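Local coordinates for dinitrogenase iron-molybdenum cofactor biosynthesis domain-containing protein (Pyrococcus horikoshii, PDB 2YX6) that is of unknown function but binds ADP and belongs to the dinitrogenase iron-molybdenum cofactor biosynthesis family, at residues Met1-Ile13 against Ser18-Ile32. Residues are numbered along the deposited sequence; the frame is centred on the assembly and turned at random.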
loop_
_atom_site.group_PDB
_atom_site.type_symbol
_atom_site.label_atom_id
_atom_site.label_comp_id
_atom_site.label_asym_id
_atom_site.label_seq_id
_atom_site.Cartn_x
_atom_site.Cartn_y
_atom_site.Cartn_z
ATOM N N MET A 1 -2.561 2.047 11.626
ATOM C CA MET A 1 -3.614 1.933 10.635
ATOM C C MET A 1 -4.036 0.479 10.655
ATOM O O MET A 1 -3.501 -0.309 11.430
ATOM C CB MET A 1 -3.039 2.357 9.293
ATOM C CG MET A 1 -2.269 1.290 8.534
ATOM S SD MET A 1 -0.932 0.667 9.526
ATOM C CE MET A 1 0.466 1.564 8.810
ATOM N N ARG A 2 -4.926 0.097 9.761
ATOM C CA ARG A 2 -5.416 -1.261 9.789
ATOM C C ARG A 2 -4.936 -2.057 8.572
ATOM O O ARG A 2 -4.999 -1.634 7.424
ATOM C CB ARG A 2 -6.945 -1.276 10.066
ATOM C CG ARG A 2 -7.599 -2.608 9.836
ATOM C CD ARG A 2 -9.067 -2.543 10.271
ATOM N NE ARG A 2 -9.245 -1.690 11.457
ATOM C CZ ARG A 2 -10.417 -1.420 12.035
ATOM N NH1 ARG A 2 -10.511 -0.604 13.120
ATOM N NH2 ARG A 2 -11.488 -1.967 11.541
ATOM N N VAL A 3 -4.346 -3.198 8.861
ATOM C CA VAL A 3 -3.766 -4.055 7.843
ATOM C C VAL A 3 -4.518 -5.369 7.818
ATOM O O VAL A 3 -4.766 -5.969 8.870
ATOM C CB VAL A 3 -2.284 -4.261 8.120
ATOM C CG1 VAL A 3 -1.628 -5.166 7.024
ATOM C CG2 VAL A 3 -1.610 -2.863 8.253
ATOM N N ALA A 4 -4.870 -5.789 6.602
ATOM C CA ALA A 4 -5.605 -7.020 6.291
ATOM C C ALA A 4 -4.651 -8.089 5.699
ATOM O O ALA A 4 -3.867 -7.775 4.841
ATOM C CB ALA A 4 -6.670 -6.692 5.243
ATOM N N ILE A 5 -4.791 -9.333 6.121
ATOM C CA ILE A 5 -3.918 -10.410 5.705
ATOM C C ILE A 5 -4.739 -11.688 5.497
ATOM O O ILE A 5 -5.404 -12.129 6.400
ATOM C CB ILE A 5 -2.772 -10.687 6.718
ATOM C CG1 ILE A 5 -1.896 -9.448 6.936
ATOM C CG2 ILE A 5 -1.912 -11.887 6.224
ATOM C CD1 ILE A 5 -2.135 -8.874 8.131
ATOM N N PRO A 6 -4.644 -12.305 4.292
ATOM C CA PRO A 6 -5.389 -13.561 4.051
ATOM C C PRO A 6 -4.720 -14.701 4.820
ATOM O O PRO A 6 -3.472 -14.808 4.788
ATOM C CB PRO A 6 -5.268 -13.779 2.532
ATOM C CG PRO A 6 -3.918 -13.153 2.139
ATOM C CD PRO A 6 -3.780 -11.926 3.152
ATOM N N ALA A 7 -5.505 -15.503 5.555
ATOM C CA ALA A 7 -4.940 -16.558 6.386
ATOM C C ALA A 7 -5.265 -17.901 5.796
ATOM O O ALA A 7 -6.342 -18.082 5.216
ATOM C CB ALA A 7 -5.490 -16.485 7.793
ATOM N N GLU A 8 -4.353 -18.848 5.997
ATOM C CA GLU A 8 -4.516 -20.202 5.512
ATOM C C GLU A 8 -5.469 -21.046 6.416
ATOM O O GLU A 8 -6.136 -21.983 5.971
ATOM C CB GLU A 8 -3.125 -20.831 5.404
ATOM C CG GLU A 8 -3.113 -22.281 4.957
ATOM C CD GLU A 8 -1.744 -22.942 5.142
ATOM O OE1 GLU A 8 -0.708 -22.308 4.824
ATOM O OE2 GLU A 8 -1.704 -24.105 5.626
ATOM N N ASP A 9 -5.538 -20.680 7.684
ATOM C CA ASP A 9 -6.201 -21.427 8.735
ATOM C C ASP A 9 -7.000 -20.403 9.489
ATOM O O ASP A 9 -6.802 -19.211 9.282
ATOM C CB ASP A 9 -5.125 -21.944 9.711
ATOM C CG ASP A 9 -4.259 -23.017 9.115
ATOM O OD1 ASP A 9 -4.660 -23.651 8.103
ATOM O OD2 ASP A 9 -3.153 -23.250 9.666
ATOM N N ASP A 10 -7.833 -20.830 10.427
ATOM C CA ASP A 10 -8.417 -19.868 11.373
ATOM C C ASP A 10 -7.549 -19.630 12.599
ATOM O O ASP A 10 -8.040 -19.201 13.632
ATOM C CB ASP A 10 -9.820 -20.282 11.827
ATOM C CG ASP A 10 -9.889 -21.734 12.322
ATOM O OD1 ASP A 10 -9.030 -22.576 11.904
ATOM O OD2 ASP A 10 -10.837 -22.020 13.128
ATOM N N ARG A 11 -6.244 -19.827 12.465
ATOM C CA ARG A 11 -5.336 -19.634 13.599
ATOM C C ARG A 11 -4.885 -18.199 13.942
ATOM O O ARG A 11 -3.967 -18.036 14.744
ATOM C CB ARG A 11 -4.124 -20.576 13.457
ATOM C CG ARG A 11 -4.221 -21.782 14.353
ATOM C CD ARG A 11 -3.339 -22.956 13.922
ATOM N NE ARG A 11 -1.945 -22.590 13.599
ATOM C CZ ARG A 11 -0.867 -22.754 14.393
ATOM N NH1 ARG A 11 0.318 -22.394 13.926
ATOM N NH2 ARG A 11 -0.938 -23.260 15.634
ATOM N N GLY A 12 -5.511 -17.167 13.349
ATOM C CA GLY A 12 -5.169 -15.756 13.653
ATOM C C GLY A 12 -3.716 -15.419 13.323
ATOM O O GLY A 12 -3.193 -15.850 12.277
ATOM N N ILE A 13 -3.049 -14.689 14.223
ATOM C CA ILE A 13 -1.650 -14.366 14.009
ATOM C C ILE A 13 -0.661 -15.555 14.078
ATOM O O ILE A 13 0.539 -15.377 13.809
ATOM C CB ILE A 13 -1.192 -13.272 14.967
ATOM C CG1 ILE A 13 -1.167 -13.833 16.383
ATOM C CG2 ILE A 13 -2.024 -12.061 14.735
ATOM C CD1 ILE A 13 -0.395 -13.034 17.354
ATOM N N SER A 18 -2.084 -17.054 3.483
ATOM C CA SER A 18 -2.593 -17.964 2.463
ATOM C C SER A 18 -1.905 -17.648 1.156
ATOM O O SER A 18 -1.765 -16.488 0.769
ATOM C CB SER A 18 -4.104 -17.818 2.312
ATOM O OG SER A 18 -4.365 -16.597 1.634
ATOM N N LYS A 19 -1.461 -18.679 0.469
ATOM C CA LYS A 19 -0.767 -18.447 -0.783
ATOM C C LYS A 19 -1.682 -17.913 -1.908
ATOM O O LYS A 19 -1.191 -17.266 -2.827
ATOM C CB LYS A 19 0.080 -19.682 -1.204
ATOM C CG LYS A 19 1.314 -19.932 -0.213
ATOM C CD LYS A 19 2.417 -20.851 -0.817
ATOM C CE LYS A 19 3.705 -20.685 -0.048
ATOM N NZ LYS A 19 3.659 -19.329 0.613
ATOM N N HIS A 20 -2.998 -18.140 -1.828
ATOM C CA HIS A 20 -3.913 -17.590 -2.851
ATOM C C HIS A 20 -4.975 -16.672 -2.262
ATOM O O HIS A 20 -5.935 -17.142 -1.677
ATOM C CB HIS A 20 -4.616 -18.697 -3.671
ATOM C CG HIS A 20 -3.681 -19.509 -4.525
ATOM N ND1 HIS A 20 -3.055 -18.995 -5.641
ATOM C CD2 HIS A 20 -3.299 -20.812 -4.444
ATOM C CE1 HIS A 20 -2.312 -19.937 -6.202
ATOM N NE2 HIS A 20 -2.432 -21.044 -5.487
ATOM N N PHE A 21 -4.816 -15.369 -2.466
ATOM C CA PHE A 21 -5.827 -14.420 -2.062
ATOM C C PHE A 21 -7.101 -14.778 -2.854
ATOM O O PHE A 21 -7.072 -15.253 -4.000
ATOM C CB PHE A 21 -5.389 -12.972 -2.325
ATOM C CG PHE A 21 -6.469 -11.981 -2.084
ATOM C CD1 PHE A 21 -7.415 -11.706 -3.076
ATOM C CD2 PHE A 21 -6.585 -11.358 -0.839
ATOM C CE1 PHE A 21 -8.471 -10.842 -2.847
ATOM C CE2 PHE A 21 -7.638 -10.482 -0.589
ATOM C CZ PHE A 21 -8.577 -10.225 -1.573
ATOM N N GLY A 22 -8.244 -14.592 -2.277
ATOM C CA GLY A 22 -9.398 -14.792 -3.183
ATOM C C GLY A 22 -9.980 -16.153 -2.921
ATOM O O GLY A 22 -11.150 -16.256 -2.607
ATOM N N ARG A 23 -9.160 -17.198 -2.949
ATOM C CA ARG A 23 -9.676 -18.484 -2.490
ATOM C C ARG A 23 -9.547 -18.676 -0.974
ATOM O O ARG A 23 -10.115 -19.582 -0.407
ATOM C CB ARG A 23 -9.058 -19.628 -3.288
ATOM C CG ARG A 23 -9.687 -19.773 -4.693
ATOM C CD ARG A 23 -9.536 -18.520 -5.636
ATOM N NE ARG A 23 -8.156 -18.198 -6.055
ATOM C CZ ARG A 23 -7.846 -17.284 -6.983
ATOM N NH1 ARG A 23 -6.570 -17.073 -7.290
ATOM N NH2 ARG A 23 -8.808 -16.583 -7.594
ATOM N N SER A 24 -8.853 -17.769 -0.305
ATOM C CA SER A 24 -8.711 -17.834 1.145
ATOM C C SER A 24 -10.057 -17.593 1.911
ATOM O O SER A 24 -10.949 -16.854 1.466
ATOM C CB SER A 24 -7.657 -16.839 1.580
ATOM O OG SER A 24 -8.350 -15.647 1.813
ATOM N N ARG A 25 -10.190 -18.242 3.058
ATOM C CA ARG A 25 -11.470 -18.251 3.774
ATOM C C ARG A 25 -11.420 -17.566 5.131
ATOM O O ARG A 25 -12.453 -17.368 5.760
ATOM C CB ARG A 25 -12.057 -19.666 3.865
ATOM C CG ARG A 25 -12.622 -20.248 2.458
ATOM C CD ARG A 25 -14.050 -19.725 1.946
ATOM N NE ARG A 25 -13.968 -18.400 1.296
ATOM C CZ ARG A 25 -13.715 -18.167 -0.011
ATOM N NH1 ARG A 25 -13.632 -16.904 -0.454
ATOM N NH2 ARG A 25 -13.543 -19.168 -0.894
ATOM N N TYR A 26 -10.218 -17.170 5.551
ATOM C CA TYR A 26 -10.039 -16.382 6.763
ATOM C C TYR A 26 -9.154 -15.186 6.491
ATOM O O TYR A 26 -8.240 -15.251 5.706
ATOM C CB TYR A 26 -9.367 -17.252 7.814
ATOM C CG TYR A 26 -10.180 -18.523 8.207
ATOM C CD1 TYR A 26 -11.240 -18.449 9.097
ATOM C CD2 TYR A 26 -9.868 -19.756 7.671
ATOM C CE1 TYR A 26 -11.992 -19.582 9.457
ATOM C CE2 TYR A 26 -10.610 -20.922 8.010
ATOM C CZ TYR A 26 -11.672 -20.819 8.908
ATOM O OH TYR A 26 -12.373 -21.960 9.279
ATOM N N PHE A 27 -9.420 -14.086 7.171
ATOM C CA PHE A 27 -8.627 -12.883 7.045
ATOM C C PHE A 27 -8.312 -12.438 8.440
ATOM O O PHE A 27 -9.141 -12.555 9.343
ATOM C CB PHE A 27 -9.372 -11.777 6.312
ATOM C CG PHE A 27 -9.147 -11.793 4.817
ATOM C CD1 PHE A 27 -8.175 -10.966 4.236
ATOM C CD2 PHE A 27 -9.818 -12.700 4.010
ATOM C CE1 PHE A 27 -7.934 -11.014 2.868
ATOM C CE2 PHE A 27 -9.560 -12.762 2.619
ATOM C CZ PHE A 27 -8.663 -11.923 2.071
ATOM N N VAL A 28 -7.133 -11.871 8.596
ATOM C CA VAL A 28 -6.714 -11.233 9.853
ATOM C C VAL A 28 -6.537 -9.726 9.655
ATOM O O VAL A 28 -5.868 -9.294 8.748
ATOM C CB VAL A 28 -5.352 -11.854 10.312
ATOM C CG1 VAL A 28 -4.817 -11.203 11.582
ATOM C CG2 VAL A 28 -5.459 -13.344 10.451
ATOM N N PHE A 29 -7.147 -8.930 10.522
ATOM C CA PHE A 29 -7.138 -7.467 10.476
ATOM C C PHE A 29 -6.330 -7.041 11.682
ATOM O O PHE A 29 -6.634 -7.426 12.823
ATOM C CB PHE A 29 -8.580 -6.903 10.541
ATOM C CG PHE A 29 -9.382 -7.235 9.357
ATOM C CD1 PHE A 29 -9.297 -6.443 8.218
ATOM C CD2 PHE A 29 -10.130 -8.395 9.309
ATOM C CE1 PHE A 29 -10.029 -6.759 7.060
ATOM C CE2 PHE A 29 -10.870 -8.726 8.138
ATOM C CZ PHE A 29 -10.827 -7.869 7.035
ATOM N N VAL A 30 -5.289 -6.278 11.433
ATOM C CA VAL A 30 -4.393 -5.916 12.525
ATOM C C VAL A 30 -4.317 -4.414 12.626
ATOM O O VAL A 30 -3.906 -3.732 11.628
ATOM C CB VAL A 30 -2.932 -6.407 12.265
ATOM C CG1 VAL A 30 -2.055 -5.967 13.491
ATOM C CG2 VAL A 30 -2.898 -7.950 12.072
ATOM N N ASP A 31 -4.668 -3.882 13.801
ATOM C CA ASP A 31 -4.538 -2.473 14.050
ATOM C C ASP A 31 -3.191 -2.107 14.605
ATOM O O ASP A 31 -2.813 -2.554 15.700
ATOM C CB ASP A 31 -5.584 -1.989 15.034
ATOM C CG ASP A 31 -6.921 -1.911 14.408
ATOM O OD1 ASP A 31 -7.387 -2.946 13.902
ATOM O OD2 ASP A 31 -7.502 -0.814 14.443
ATOM N N ILE A 32 -2.479 -1.276 13.856
ATOM C CA ILE A 32 -1.098 -0.944 14.223
ATOM C C ILE A 32 -1.049 0.554 14.580
ATOM O O ILE A 32 -1.589 1.416 13.861
ATOM C CB ILE A 32 -0.107 -1.394 13.122
ATOM C CG1 ILE A 32 -0.125 -2.920 13.086
ATOM C CG2 ILE A 32 1.350 -0.910 13.433
ATOM C CD1 ILE A 32 0.539 -3.600 11.865
#
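V3 and V30 are a hydrogen-bonded pair between antiparallel strands 2-7 and 26-32, V30 N reaching V3 O at 2.6 Å and V3 N returning to V30 O at 2.9 Å. I5 and V28 repeat the exchange two residues on, and A7 N still bonds to Y26 O. From the loop before strand 26-32, S18 N bonds to P6 O (2.9 Å). The charged pair is R2 with D31: the two side chains run alongside each other, and NH1 meets the syn lone pair of OD2 in a long salt bridge (3.3 Å), while R2 NH2 bonds to the H62 carbonyl. Two CH-pi contacts follow. P6 CA sits over the F27 ring, 3.9 Å from its centroid, and D10 CB lies over the Y26 ring, 3.5 Å from its centroid. With CG beside its own backbone N (chi1 -60°), the tyrosine ring lies against D9 and D10; a serine here would probably leave D10 CB without the ring face it rests on and open a gap beside D9. On the face carrying V3, I5, V28 and V30, I5 CD1 touches V30 CG2 (4.1 Å), and helix 95-103 packs there through I95 and I99. Helix 54-61 covers A4, F27 and F29 on the other face, while strands 66-68 and 36-44 flank the pair.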